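Local atomic coordinates of polyketide synthase (Synechococcus sp., PDB entry 4GOX), a protein that probably transfers a sulfuryl group from PAPS to a substrate hydroxyl as the sulfotransferase domain of a polyketide synthase that makes olefins. Residues Q16-K21 / E143-Q148; E62-R67 / T107-I112; R207-I212 / T225-F230; D219-L224 / F235-L240. One frame throughout, in Å; residues are numbered along the deposited sequence.

Interaction 1. Residues Q16-K21 / E143-Q148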
loop_
_atom_site.group_PDB
_atom_site.type_symbol
_atom_site.label_atom_id
_atom_site.label_comp_id
_atom_site.label_asym_id
_atom_site.label_seq_id
_atom_site.Cartn_x
_atom_site.Cartn_y
_atom_site.Cartn_z
ATOM N N GLN A 16 -15.291 9.580 -12.824
ATOM C CA GLN A 16 -16.586 10.162 -12.487
ATOM C C GLN A 16 -16.384 10.973 -11.196
ATOM O O GLN A 16 -15.877 10.446 -10.190
ATOM C CB GLN A 16 -17.633 9.062 -12.257
ATOM C CG GLN A 16 -19.064 9.556 -12.060
ATOM C CD GLN A 16 -19.626 10.190 -13.303
ATOM O OE1 GLN A 16 -20.058 9.507 -14.242
ATOM N NE2 GLN A 16 -19.625 11.517 -13.334
ATOM N N LYS A 17 -16.713 12.268 -11.257
ATOM C CA LYS A 17 -16.620 13.158 -10.107
ATOM C C LYS A 17 -17.855 12.908 -9.244
ATOM O O LYS A 17 -18.964 13.017 -9.758
ATOM C CB LYS A 17 -16.523 14.624 -10.559
ATOM C CG LYS A 17 -15.108 15.003 -10.951
ATOM C CD LYS A 17 -15.007 16.439 -11.438
ATOM C CE LYS A 17 -14.108 16.580 -12.654
ATOM N NZ LYS A 17 -12.704 16.154 -12.391
ATOM N N PRO A 18 -17.711 12.463 -7.971
ATOM C CA PRO A 18 -18.912 12.199 -7.154
ATOM C C PRO A 18 -19.693 13.478 -6.874
ATOM O O PRO A 18 -19.084 14.553 -6.834
ATOM C CB PRO A 18 -18.337 11.597 -5.868
ATOM C CG PRO A 18 -16.967 12.151 -5.773
ATOM C CD PRO A 18 -16.475 12.258 -7.188
ATOM N N ASP A 19 -21.029 13.365 -6.695
ATOM C CA ASP A 19 -21.917 14.498 -6.402
ATOM C C ASP A 19 -21.349 15.328 -5.253
ATOM O O ASP A 19 -21.258 16.555 -5.358
ATOM C CB ASP A 19 -23.348 14.010 -6.103
ATOM C CG ASP A 19 -24.198 13.705 -7.336
ATOM O OD1 ASP A 19 -23.638 13.671 -8.460
ATOM O OD2 ASP A 19 -25.426 13.506 -7.177
ATOM N N HIS A 20 -20.881 14.631 -4.201
ATOM C CA HIS A 20 -20.203 15.202 -3.044
ATOM C C HIS A 20 -18.991 14.342 -2.664
ATOM O O HIS A 20 -19.113 13.117 -2.531
ATOM C CB HIS A 20 -21.153 15.412 -1.845
ATOM C CG HIS A 20 -22.228 14.374 -1.675
ATOM N ND1 HIS A 20 -23.578 14.705 -1.791
ATOM C CD2 HIS A 20 -22.128 13.057 -1.366
ATOM C CE1 HIS A 20 -24.246 13.583 -1.560
ATOM N NE2 HIS A 20 -23.418 12.565 -1.300
ATOM N N LYS A 21 -17.817 14.988 -2.505
ATOM C CA LYS A 21 -16.580 14.303 -2.113
ATOM C C LYS A 21 -16.710 13.727 -0.712
ATOM O O LYS A 21 -17.471 14.265 0.111
ATOM C CB LYS A 21 -15.380 15.255 -2.160
ATOM C CG LYS A 21 -14.805 15.429 -3.550
ATOM C CD LYS A 21 -13.755 16.517 -3.588
ATOM C CE LYS A 21 -12.399 16.018 -3.186
ATOM N NZ LYS A 21 -11.334 17.005 -3.489
ATOM N N GLU A 143 -7.691 11.916 -5.010
ATOM C CA GLU A 143 -7.991 13.329 -4.835
ATOM C C GLU A 143 -9.366 13.694 -5.392
ATOM O O GLU A 143 -9.985 14.636 -4.890
ATOM C CB GLU A 143 -6.864 14.217 -5.388
ATOM C CG GLU A 143 -5.618 14.137 -4.505
ATOM C CD GLU A 143 -5.829 14.637 -3.085
ATOM O OE1 GLU A 143 -6.156 15.834 -2.922
ATOM O OE2 GLU A 143 -5.694 13.830 -2.136
ATOM N N ILE A 144 -9.873 12.912 -6.376
ATOM C CA ILE A 144 -11.223 13.081 -6.909
ATOM C C ILE A 144 -12.274 12.590 -5.891
ATOM O O ILE A 144 -13.270 13.271 -5.663
ATOM C CB ILE A 144 -11.353 12.432 -8.330
ATOM C CG1 ILE A 144 -10.837 13.426 -9.406
ATOM C CG2 ILE A 144 -12.800 12.001 -8.657
ATOM C CD1 ILE A 144 -10.306 12.822 -10.680
ATOM N N LEU A 145 -12.042 11.429 -5.265
ATOM C CA LEU A 145 -12.999 10.814 -4.325
ATOM C C LEU A 145 -13.028 11.361 -2.897
ATOM O O LEU A 145 -14.087 11.331 -2.271
ATOM C CB LEU A 145 -12.787 9.287 -4.237
ATOM C CG LEU A 145 -12.949 8.451 -5.513
ATOM C CD1 LEU A 145 -12.476 7.024 -5.265
ATOM C CD2 LEU A 145 -14.397 8.477 -6.035
ATOM N N PHE A 146 -11.878 11.801 -2.370
ATOM C CA PHE A 146 -11.726 12.195 -0.964
ATOM C C PHE A 146 -11.261 13.614 -0.713
ATOM O O PHE A 146 -10.420 14.135 -1.450
ATOM C CB PHE A 146 -10.740 11.240 -0.274
ATOM C CG PHE A 146 -11.031 9.776 -0.493
ATOM C CD1 PHE A 146 -12.070 9.146 0.189
ATOM C CD2 PHE A 146 -10.237 9.013 -1.344
ATOM C CE1 PHE A 146 -12.336 7.791 -0.011
ATOM C CE2 PHE A 146 -10.494 7.658 -1.527
ATOM C CZ PHE A 146 -11.548 7.060 -0.868
ATOM N N ASP A 147 -11.740 14.199 0.393
ATOM C CA ASP A 147 -11.361 15.540 0.839
ATOM C C ASP A 147 -10.102 15.484 1.672
ATOM O O ASP A 147 -9.249 16.362 1.554
ATOM C CB ASP A 147 -12.462 16.127 1.747
ATOM C CG ASP A 147 -13.614 16.850 1.071
ATOM O OD1 ASP A 147 -14.624 17.120 1.760
ATOM O OD2 ASP A 147 -13.476 17.216 -0.128
ATOM N N GLN A 148 -10.009 14.468 2.545
ATOM C CA GLN A 148 -8.964 14.320 3.557
ATOM C C GLN A 148 -8.118 13.047 3.469
ATOM O O GLN A 148 -7.714 12.536 4.515
ATOM C CB GLN A 148 -9.607 14.427 4.957
ATOM C CG GLN A 148 -9.940 15.849 5.386
ATOM C CD GLN A 148 -8.785 16.507 6.096
ATOM O OE1 GLN A 148 -8.681 16.464 7.329
ATOM N NE2 GLN A 148 -7.892 17.138 5.337
#
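The ammonium of Lys21 is held at the C-terminal end of helix 136-145, where its NZ donates to Glu143 O at 3.1 Å, lying nearly along the C=O axis at 175°. A second, weaker attraction comes from Asp147, whose OD2 forms a long salt bridge of 4.0 Å to the same NZ. The lysine chain runs through a lining of oxygens before it gets there. Its CG lies 3.4 Å from Ile144 O and its CB just as near Asp147 OD2, while the bend at chi3 (85°) sets CE 3.2 Å from Phe146 O. Carbonyls gathered at a helix C-terminus, together with the aspartate, would probably stabilise the positive charge. In the P-loop-type fold of sulfotransferases this tethers the run-in to the central strand 26-30 against the turn that leads from helix 136-145 into the adjacent strand 149-155; backbone bonds of Leu145 and Asp147 with Asn22 continue the tether. Upstream the contact becomes apolar. Pro18 and Ile144 meet at about a right angle, Pro18 CD standing 4.0 Å from Ile144 CG2, the branch that is anti to its own backbone N. That same methyl also approaches Gln16 O, and Leu145 CD2 reaches Pro18 CD more distantly. The carboxylate of Glu143 turns elsewhere, to Tyr151 and Arg207.

Interaction 2. Residues E62-R67 / T107-I112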
loop_
_atom_site.group_PDB
_atom_site.type_symbol
_atom_site.label_atom_id
_atom_site.label_comp_id
_atom_site.label_asym_id
_atom_site.label_seq_id
_atom_site.Cartn_x
_atom_site.Cartn_y
_atom_site.Cartn_z
ATOM N N GLU A 62 -13.594 2.367 -11.533
ATOM C CA GLU A 62 -14.717 3.271 -11.394
ATOM C C GLU A 62 -15.831 2.592 -10.559
ATOM O O GLU A 62 -16.286 3.147 -9.552
ATOM C CB GLU A 62 -15.201 3.666 -12.813
ATOM C CG GLU A 62 -16.242 4.751 -12.852
ATOM C CD GLU A 62 -15.763 6.063 -12.286
ATOM O OE1 GLU A 62 -15.063 6.808 -13.009
ATOM O OE2 GLU A 62 -16.097 6.350 -11.116
ATOM N N THR A 63 -16.239 1.387 -10.980
ATOM C CA THR A 63 -17.290 0.576 -10.360
ATOM C C THR A 63 -16.779 -0.853 -10.148
ATOM O O THR A 63 -15.819 -1.286 -10.809
ATOM C CB THR A 63 -18.534 0.469 -11.280
ATOM O OG1 THR A 63 -18.260 -0.475 -12.318
ATOM C CG2 THR A 63 -19.009 1.820 -11.846
ATOM N N MET A 64 -17.517 -1.623 -9.314
ATOM C CA MET A 64 -17.231 -3.032 -9.034
ATOM C C MET A 64 -17.357 -3.903 -10.291
ATOM O O MET A 64 -16.767 -4.979 -10.357
ATOM C CB MET A 64 -18.114 -3.548 -7.880
ATOM C CG MET A 64 -17.781 -2.898 -6.560
ATOM S SD MET A 64 -16.111 -3.223 -5.948
ATOM C CE MET A 64 -16.181 -4.968 -5.685
ATOM N N GLY A 65 -18.063 -3.393 -11.288
ATOM C CA GLY A 65 -18.212 -4.036 -12.592
ATOM C C GLY A 65 -16.916 -3.972 -13.383
ATOM O O GLY A 65 -16.445 -4.997 -13.884
ATOM N N ASP A 66 -16.292 -2.775 -13.457
ATOM C CA ASP A 66 -14.990 -2.592 -14.137
ATOM C C ASP A 66 -13.944 -3.442 -13.448
ATOM O O ASP A 66 -13.143 -4.105 -14.116
ATOM C CB ASP A 66 -14.507 -1.129 -14.084
ATOM C CG ASP A 66 -15.506 -0.124 -14.590
ATOM O OD1 ASP A 66 -16.018 -0.312 -15.701
ATOM O OD2 ASP A 66 -15.782 0.841 -13.868
ATOM N N ARG A 67 -13.969 -3.414 -12.104
ATOM C CA ARG A 67 -13.056 -4.150 -11.237
ATOM C C ARG A 67 -13.169 -5.628 -11.557
ATOM O O ARG A 67 -12.156 -6.250 -11.864
ATOM C CB ARG A 67 -13.357 -3.838 -9.760
ATOM C CG ARG A 67 -12.422 -4.505 -8.770
ATOM C CD ARG A 67 -12.585 -3.869 -7.398
ATOM N NE ARG A 67 -11.683 -4.430 -6.392
ATOM C CZ ARG A 67 -11.904 -5.572 -5.743
ATOM N NH1 ARG A 67 -12.979 -6.301 -6.012
ATOM N NH2 ARG A 67 -11.053 -5.989 -4.819
ATOM N N THR A 107 -21.663 -1.347 -8.470
ATOM C CA THR A 107 -21.496 -0.448 -7.341
ATOM C C THR A 107 -20.253 0.448 -7.470
ATOM O O THR A 107 -19.154 -0.071 -7.609
ATOM C CB THR A 107 -21.608 -1.220 -6.016
ATOM O OG1 THR A 107 -22.861 -1.917 -6.006
ATOM C CG2 THR A 107 -21.519 -0.304 -4.809
ATOM N N PRO A 108 -20.440 1.793 -7.452
ATOM C CA PRO A 108 -19.289 2.705 -7.552
ATOM C C PRO A 108 -18.269 2.463 -6.444
ATOM O O PRO A 108 -18.641 2.197 -5.287
ATOM C CB PRO A 108 -19.927 4.089 -7.413
ATOM C CG PRO A 108 -21.350 3.905 -7.846
ATOM C CD PRO A 108 -21.716 2.542 -7.370
ATOM N N ILE A 109 -16.976 2.534 -6.801
ATOM C CA ILE A 109 -15.873 2.339 -5.855
ATOM C C ILE A 109 -15.952 3.360 -4.702
ATOM O O ILE A 109 -15.622 3.021 -3.554
ATOM C CB ILE A 109 -14.529 2.308 -6.635
ATOM C CG1 ILE A 109 -14.369 1.030 -7.507
ATOM C CG2 ILE A 109 -13.292 2.733 -5.844
ATOM C CD1 ILE A 109 -14.301 -0.279 -6.893
ATOM N N ALA A 110 -16.456 4.575 -5.000
ATOM C CA ALA A 110 -16.680 5.640 -4.016
ATOM C C ALA A 110 -17.548 5.103 -2.859
ATOM O O ALA A 110 -17.302 5.431 -1.695
ATOM C CB ALA A 110 -17.395 6.811 -4.681
ATOM N N ASP A 111 -18.553 4.270 -3.207
ATOM C CA ASP A 111 -19.500 3.648 -2.281
ATOM C C ASP A 111 -18.860 2.552 -1.450
ATOM O O ASP A 111 -19.194 2.449 -0.276
ATOM C CB ASP A 111 -20.740 3.129 -3.034
ATOM C CG ASP A 111 -21.633 4.212 -3.608
ATOM O OD1 ASP A 111 -21.305 5.409 -3.443
ATOM O OD2 ASP A 111 -22.669 3.867 -4.198
ATOM N N ILE A 112 -17.927 1.754 -2.045
ATOM C CA ILE A 112 -17.197 0.690 -1.350
ATOM C C ILE A 112 -16.303 1.290 -0.248
ATOM O O ILE A 112 -16.282 0.770 0.864
ATOM C CB ILE A 112 -16.434 -0.256 -2.323
ATOM C CG1 ILE A 112 -17.339 -0.758 -3.463
ATOM C CG2 ILE A 112 -15.773 -1.418 -1.600
ATOM C CD1 ILE A 112 -18.616 -1.626 -3.029
HETATM O O HOH W 1 -16.063 5.356 -7.883
#
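Met64 lies against Ile109 and Ile112, its CB and CG running past a carbonyl before CG and SD reach the isoleucines. CB passes 3.6 Å from Thr107 O, the carbonyl that also accepts from Met64 N at 2.8 Å. With CG anti to the carbonyl carbon of Met64 (chi1 -67°), that atom touches both Thr107 O, at 3.3 Å, and Ile112 CG1. SD then touches two branches, 3.6 Å from Ile109 CD1 and 3.7 Å from Ile112 CG1, its chain at about a right angle to that of Ile109. After a second bend CE turns back beside the guanidinium of its own helix, 3.5 Å from Arg67 NH1. Leu80 and Trp102, from helices 79-88 and 92-104, also touch this methionine, while Arg67 NE donates to His57 O, and NH2 to Leu56 O and Gly77 O. The backbones join alongside: Ile109 N donates to Glu62 O at 2.9 Å, almost straight at N-H (178°), the donor tilted from the plane of the Glu62 carbonyl. A water bridges Glu62 O and Ala110 N, accepting from the latter. With Met64 N to Thr107 O, this makes a single bridge of Thr63 with Pro108. Thr63 in turn caps its helix: its OG1 accepts from Asp66 N, and Thr63 N returns a 3.0 Å bond to Asp66 OD2. The whole is two helix starts sewn together by one beta bridge, both residues of that bridge being N-caps, with a capping box at the head of helix 64-71.

Interaction 3. Residues R207-I212 / T225-F230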
loop_
_atom_site.group_PDB
_atom_site.type_symbol
_atom_site.label_atom_id
_atom_site.label_comp_id
_atom_site.label_asym_id
_atom_site.label_seq_id
_atom_site.Cartn_x
_atom_site.Cartn_y
_atom_site.Cartn_z
ATOM N N ARG A 207 -0.813 15.995 4.462
ATOM C CA ARG A 207 -1.450 14.803 3.879
ATOM C C ARG A 207 -0.469 13.818 3.198
ATOM O O ARG A 207 -0.886 12.833 2.599
ATOM C CB ARG A 207 -2.647 15.187 2.978
ATOM C CG ARG A 207 -3.713 16.020 3.700
ATOM C CD ARG A 207 -5.098 15.926 3.086
ATOM N NE ARG A 207 -5.212 16.703 1.853
ATOM C CZ ARG A 207 -5.209 16.187 0.626
ATOM N NH1 ARG A 207 -5.318 16.981 -0.434
ATOM N NH2 ARG A 207 -5.086 14.875 0.448
ATOM N N TYR A 208 0.824 14.053 3.341
ATOM C CA TYR A 208 1.844 13.208 2.739
ATOM C C TYR A 208 3.027 13.031 3.677
ATOM O O TYR A 208 3.521 14.008 4.238
ATOM C CB TYR A 208 2.311 13.845 1.427
ATOM C CG TYR A 208 3.515 13.199 0.780
ATOM C CD1 TYR A 208 3.392 12.006 0.066
ATOM C CD2 TYR A 208 4.754 13.838 0.775
ATOM C CE1 TYR A 208 4.477 11.456 -0.614
ATOM C CE2 TYR A 208 5.855 13.279 0.122
ATOM C CZ TYR A 208 5.709 12.093 -0.575
ATOM O OH TYR A 208 6.783 11.569 -1.238
ATOM N N LEU A 209 3.494 11.795 3.808
ATOM C CA LEU A 209 4.650 11.446 4.620
ATOM C C LEU A 209 5.519 10.376 3.948
ATOM O O LEU A 209 5.034 9.281 3.666
ATOM C CB LEU A 209 4.181 10.924 5.999
ATOM C CG LEU A 209 5.271 10.496 7.003
ATOM C CD1 LEU A 209 5.868 11.700 7.723
ATOM C CD2 LEU A 209 4.703 9.550 8.027
ATOM N N GLN A 210 6.802 10.680 3.745
ATOM C CA GLN A 210 7.777 9.704 3.255
ATOM C C GLN A 210 8.269 8.859 4.417
ATOM O O GLN A 210 8.585 9.381 5.476
ATOM C CB GLN A 210 9.001 10.393 2.637
ATOM C CG GLN A 210 8.707 10.863 1.238
ATOM C CD GLN A 210 9.883 11.507 0.567
ATOM O OE1 GLN A 210 11.038 11.336 0.970
ATOM N NE2 GLN A 210 9.610 12.186 -0.531
ATOM N N VAL A 211 8.359 7.563 4.212
ATOM C CA VAL A 211 8.873 6.623 5.204
ATOM C C VAL A 211 9.952 5.813 4.499
ATOM O O VAL A 211 9.692 5.187 3.469
ATOM C CB VAL A 211 7.757 5.689 5.782
ATOM C CG1 VAL A 211 8.361 4.647 6.713
ATOM C CG2 VAL A 211 6.692 6.493 6.522
ATOM N N ILE A 212 11.149 5.826 5.049
ATOM C CA ILE A 212 12.272 5.073 4.508
ATOM C C ILE A 212 12.277 3.693 5.153
ATOM O O ILE A 212 12.493 3.576 6.360
ATOM C CB ILE A 212 13.601 5.843 4.728
ATOM C CG1 ILE A 212 13.516 7.284 4.136
ATOM C CG2 ILE A 212 14.785 5.060 4.179
ATOM C CD1 ILE A 212 13.203 7.387 2.559
ATOM N N THR A 225 6.174 5.797 15.463
ATOM C CA THR A 225 5.712 6.920 16.294
ATOM C C THR A 225 5.413 8.110 15.375
ATOM O O THR A 225 4.353 8.714 15.501
ATOM C CB THR A 225 6.723 7.215 17.420
ATOM O OG1 THR A 225 6.606 6.173 18.385
ATOM C CG2 THR A 225 6.510 8.572 18.094
ATOM N N ASN A 226 6.319 8.390 14.409
ATOM C CA ASN A 226 6.148 9.459 13.422
ATOM C C ASN A 226 4.914 9.207 12.539
ATOM O O ASN A 226 4.181 10.156 12.223
ATOM C CB ASN A 226 7.391 9.599 12.548
ATOM C CG ASN A 226 8.611 10.094 13.270
ATOM O OD1 ASN A 226 8.541 10.858 14.240
ATOM N ND2 ASN A 226 9.772 9.700 12.778
ATOM N N ILE A 227 4.690 7.941 12.147
ATOM C CA ILE A 227 3.538 7.540 11.319
ATOM C C ILE A 227 2.243 7.787 12.119
ATOM O O ILE A 227 1.304 8.360 11.571
ATOM C CB ILE A 227 3.662 6.084 10.796
ATOM C CG1 ILE A 227 4.847 5.956 9.815
ATOM C CG2 ILE A 227 2.362 5.634 10.136
ATOM C CD1 ILE A 227 5.148 4.540 9.372
ATOM N N CYS A 228 2.232 7.394 13.425
ATOM C CA CYS A 228 1.122 7.591 14.355
ATOM C C CYS A 228 0.783 9.083 14.518
ATOM O O CYS A 228 -0.399 9.454 14.514
ATOM C CB CYS A 228 1.422 6.934 15.704
ATOM S SG CYS A 228 1.269 5.128 15.689
ATOM N N ASP A 229 1.828 9.932 14.644
ATOM C CA ASP A 229 1.677 11.382 14.765
ATOM C C ASP A 229 1.041 11.936 13.493
ATOM O O ASP A 229 0.163 12.800 13.571
ATOM C CB ASP A 229 3.035 12.061 15.036
ATOM C CG ASP A 229 3.675 11.748 16.389
ATOM O OD1 ASP A 229 2.939 11.311 17.320
ATOM O OD2 ASP A 229 4.900 11.957 16.526
ATOM N N PHE A 230 1.462 11.401 12.327
ATOM C CA PHE A 230 0.950 11.790 11.015
ATOM C C PHE A 230 -0.532 11.424 10.857
ATOM O O PHE A 230 -1.322 12.259 10.417
ATOM C CB PHE A 230 1.802 11.160 9.902
ATOM C CG PHE A 230 1.275 11.372 8.498
ATOM C CD1 PHE A 230 1.339 12.624 7.892
ATOM C CD2 PHE A 230 0.782 10.305 7.755
ATOM C CE1 PHE A 230 0.865 12.814 6.588
ATOM C CE2 PHE A 230 0.306 10.496 6.454
ATOM C CZ PHE A 230 0.344 11.748 5.882
#
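Phe230 lays one face of its ring against Leu209. CB of Leu209 stands over the ring centre, 3.6 Å from the centroid and only 2° off the normal, a textbook CH-pi contact. The two side chains slide past each other in opposite directions, each leaving its backbone with CG anti to N (chi1 174° in Phe230). Leu209 CD2 lies 3.8 Å from Phe230 CB. The far edge of the ring is directed at the strand's backbone: Phe230 CZ lies 3.5 Å from Arg207 C, close to the ring plane, and Tyr208 N is also met at this edge. An alanine in place of Phe230 would probably open a gap between helix and strand, with Leu209 CB and the backbone at Arg207 and Tyr208 losing their cover. One helical turn earlier, Ile227 crosses Val211 at about a right angle, Ile227 CD1 resting 3.8 Å from Val211 CG2, while its CG1 touches Leu209 CD2. This row forms because helix 220-231 runs back antiparallel to strand 208-212, the local axes 9.9 Å apart and 171° between their directions. Strand 208-212 borders the parallel sheet in this chain, and its alternate residues Tyr208 and Gln210 face helix 181-202 instead. Ile227 also reaches Leu40 and Leu44 of helix 37-45. Side chain to side chain the contact is apolar, with polar ends served elsewhere (Tyr208 by His153, Arg207 by Ala149), and cohesion therefore rests on the fit of branched aliphatics and one aromatic face.

Interaction 4. Residues D219-L224 / F235-L240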
loop_
_atom_site.group_PDB
_atom_site.type_symbol
_atom_site.label_atom_id
_atom_site.label_comp_id
_atom_site.label_asym_id
_atom_site.label_seq_id
_atom_site.Cartn_x
_atom_site.Cartn_y
_atom_site.Cartn_z
ATOM N N ASP A 219 14.847 1.198 13.266
ATOM C CA ASP A 219 14.236 1.758 14.474
ATOM C C ASP A 219 12.708 1.831 14.300
ATOM O O ASP A 219 12.161 2.915 14.053
ATOM C CB ASP A 219 14.876 3.109 14.858
ATOM C CG ASP A 219 14.550 3.592 16.269
ATOM O OD1 ASP A 219 15.065 4.663 16.660
ATOM O OD2 ASP A 219 13.742 2.911 16.977
ATOM N N PRO A 220 11.998 0.672 14.382
ATOM C CA PRO A 220 10.543 0.701 14.128
ATOM C C PRO A 220 9.764 1.572 15.096
ATOM O O PRO A 220 8.838 2.247 14.669
ATOM C CB PRO A 220 10.131 -0.778 14.148
ATOM C CG PRO A 220 11.224 -1.465 14.929
ATOM C CD PRO A 220 12.476 -0.708 14.625
ATOM N N ARG A 221 10.172 1.614 16.362
ATOM C CA ARG A 221 9.509 2.445 17.365
ATOM C C ARG A 221 9.518 3.925 16.985
ATOM O O ARG A 221 8.466 4.543 17.048
ATOM C CB ARG A 221 10.085 2.223 18.766
ATOM C CG ARG A 221 9.584 3.222 19.822
ATOM C CD ARG A 221 10.181 2.987 21.207
ATOM N NE ARG A 221 9.271 2.150 21.979
ATOM C CZ ARG A 221 9.385 0.835 22.072
ATOM N NH1 ARG A 221 8.470 0.132 22.709
ATOM N NH2 ARG A 221 10.410 0.210 21.508
ATOM N N LYS A 222 10.683 4.476 16.580
ATOM C CA LYS A 222 10.818 5.881 16.182
ATOM C C LYS A 222 10.004 6.191 14.936
ATOM O O LYS A 222 9.297 7.200 14.906
ATOM C CB LYS A 222 12.293 6.238 15.946
ATOM C CG LYS A 222 12.574 7.704 15.598
ATOM C CD LYS A 222 14.022 7.896 15.160
ATOM C CE LYS A 222 14.236 9.244 14.514
ATOM N NZ LYS A 222 15.567 9.348 13.858
ATOM N N VAL A 223 10.112 5.332 13.909
ATOM C CA VAL A 223 9.423 5.513 12.638
ATOM C C VAL A 223 7.895 5.378 12.787
ATOM O O VAL A 223 7.158 6.247 12.324
ATOM C CB VAL A 223 10.040 4.624 11.522
ATOM C CG1 VAL A 223 9.236 4.698 10.217
ATOM C CG2 VAL A 223 11.490 5.010 11.276
ATOM N N LEU A 224 7.431 4.312 13.442
ATOM C CA LEU A 224 5.999 4.097 13.658
ATOM C C LEU A 224 5.384 5.191 14.543
ATOM O O LEU A 224 4.219 5.511 14.359
ATOM C CB LEU A 224 5.710 2.676 14.175
ATOM C CG LEU A 224 5.941 1.548 13.131
ATOM C CD1 LEU A 224 6.287 0.222 13.812
ATOM C CD2 LEU A 224 4.737 1.386 12.219
ATOM N N PHE A 235 0.867 6.103 19.787
ATOM C CA PHE A 235 1.674 4.916 19.522
ATOM C C PHE A 235 1.140 3.779 20.410
ATOM O O PHE A 235 0.713 4.025 21.531
ATOM C CB PHE A 235 3.176 5.186 19.785
ATOM C CG PHE A 235 4.058 3.960 19.682
ATOM C CD1 PHE A 235 4.578 3.558 18.458
ATOM C CD2 PHE A 235 4.352 3.197 20.810
ATOM C CE1 PHE A 235 5.367 2.406 18.359
ATOM C CE2 PHE A 235 5.138 2.045 20.710
ATOM C CZ PHE A 235 5.648 1.663 19.490
ATOM N N ASP A 236 1.111 2.559 19.873
ATOM C CA ASP A 236 0.664 1.353 20.564
ATOM C C ASP A 236 1.733 0.303 20.319
ATOM O O ASP A 236 2.206 0.158 19.191
ATOM C CB ASP A 236 -0.688 0.885 19.995
ATOM C CG ASP A 236 -1.334 -0.247 20.765
ATOM O OD1 ASP A 236 -2.441 -0.042 21.303
ATOM O OD2 ASP A 236 -0.745 -1.345 20.811
ATOM N N GLU A 237 2.079 -0.445 21.362
ATOM C CA GLU A 237 3.108 -1.490 21.366
ATOM C C GLU A 237 2.873 -2.602 20.348
ATOM O O GLU A 237 3.844 -3.174 19.854
ATOM C CB GLU A 237 3.285 -2.090 22.779
ATOM C CG GLU A 237 4.041 -1.189 23.743
ATOM C CD GLU A 237 5.478 -0.849 23.390
ATOM O OE1 GLU A 237 5.866 0.325 23.587
ATOM O OE2 GLU A 237 6.218 -1.751 22.931
ATOM N N ALA A 238 1.589 -2.914 20.047
ATOM C CA ALA A 238 1.186 -3.943 19.083
ATOM C C ALA A 238 1.787 -3.681 17.701
ATOM O O ALA A 238 2.019 -4.629 16.953
ATOM C CB ALA A 238 -0.327 -4.007 18.988
ATOM N N LEU A 239 2.084 -2.405 17.387
ATOM C CA LEU A 239 2.715 -2.007 16.120
ATOM C C LEU A 239 4.055 -2.702 15.936
ATOM O O LEU A 239 4.464 -2.934 14.803
ATOM C CB LEU A 239 2.957 -0.492 16.069
ATOM C CG LEU A 239 1.746 0.434 15.990
ATOM C CD1 LEU A 239 2.185 1.855 16.125
ATOM C CD2 LEU A 239 0.970 0.251 14.702
ATOM N N LEU A 240 4.747 -3.004 17.048
ATOM C CA LEU A 240 6.067 -3.630 17.019
ATOM C C LEU A 240 6.030 -5.154 16.973
ATOM O O LEU A 240 7.092 -5.786 16.915
ATOM C CB LEU A 240 6.923 -3.140 18.213
ATOM C CG LEU A 240 7.182 -1.623 18.306
ATOM C CD1 LEU A 240 7.931 -1.283 19.564
ATOM C CD2 LEU A 240 7.962 -1.105 17.093
#
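The backbones keep their distance, Pro220 CA lying 6.9 Å from Leu240 CA, and the first turn of helix 220-231 meets the 3-10 segment 237-240 through side chains. Arg221 extends straight to CD, then bends at chi3 (-94°) to place NE, and the guanidinium beyond meets Glu237. NH1 donates to the syn lone pair of Glu237 OE1 at 2.8 Å, with the two planar groups 25° apart. One guanidinium face is lined by Phe235 CZ and by Leu240 CD1, the latter 3.5 Å from Arg221 NH2. The other methyl, Leu240 CD2, fits against Pro220 CB at 3.7 Å and against Leu224 CD1. Leu224 continues inward, its CB at the edge of the Phe235 ring and its CD1 4.1 Å from Leu239 CB. An alanine for Leu240 would probably leave Pro220 CB and Leu224 CD1 facing a gap and let the guanidinium turn more freely. Asp236 OD2 takes Ala238 N in an Asx turn that starts the 3-10 segment. The contact thus grades from the buried Leu224 and Leu239, reached also by Leu44 of helix 37-45, to an ion pair between two solvent-exposed residues whose guanidinium has one face lined by apolar groups.

From the N terminus, interaction 1 closes the longest loop, bringing the residues before the first strand back to the end of helix 136-145. Interaction 2 is nested inside that loop and joins two helix starts on the same side of the chain's centre; Gln16 and Glu62 link the pair directly. Interactions 3 and 4 follow in series and cross one another, for their segments alternate along the chain and both use helix 220-231, which strand 208-212 and the turn 235-240 touch at different places. A salt bridge from Glu143 to Arg207 connects interaction 1 with interaction 3. Interactions 2 and 4 lie on opposite sides of the centre, their nearest atoms about 22 Å apart.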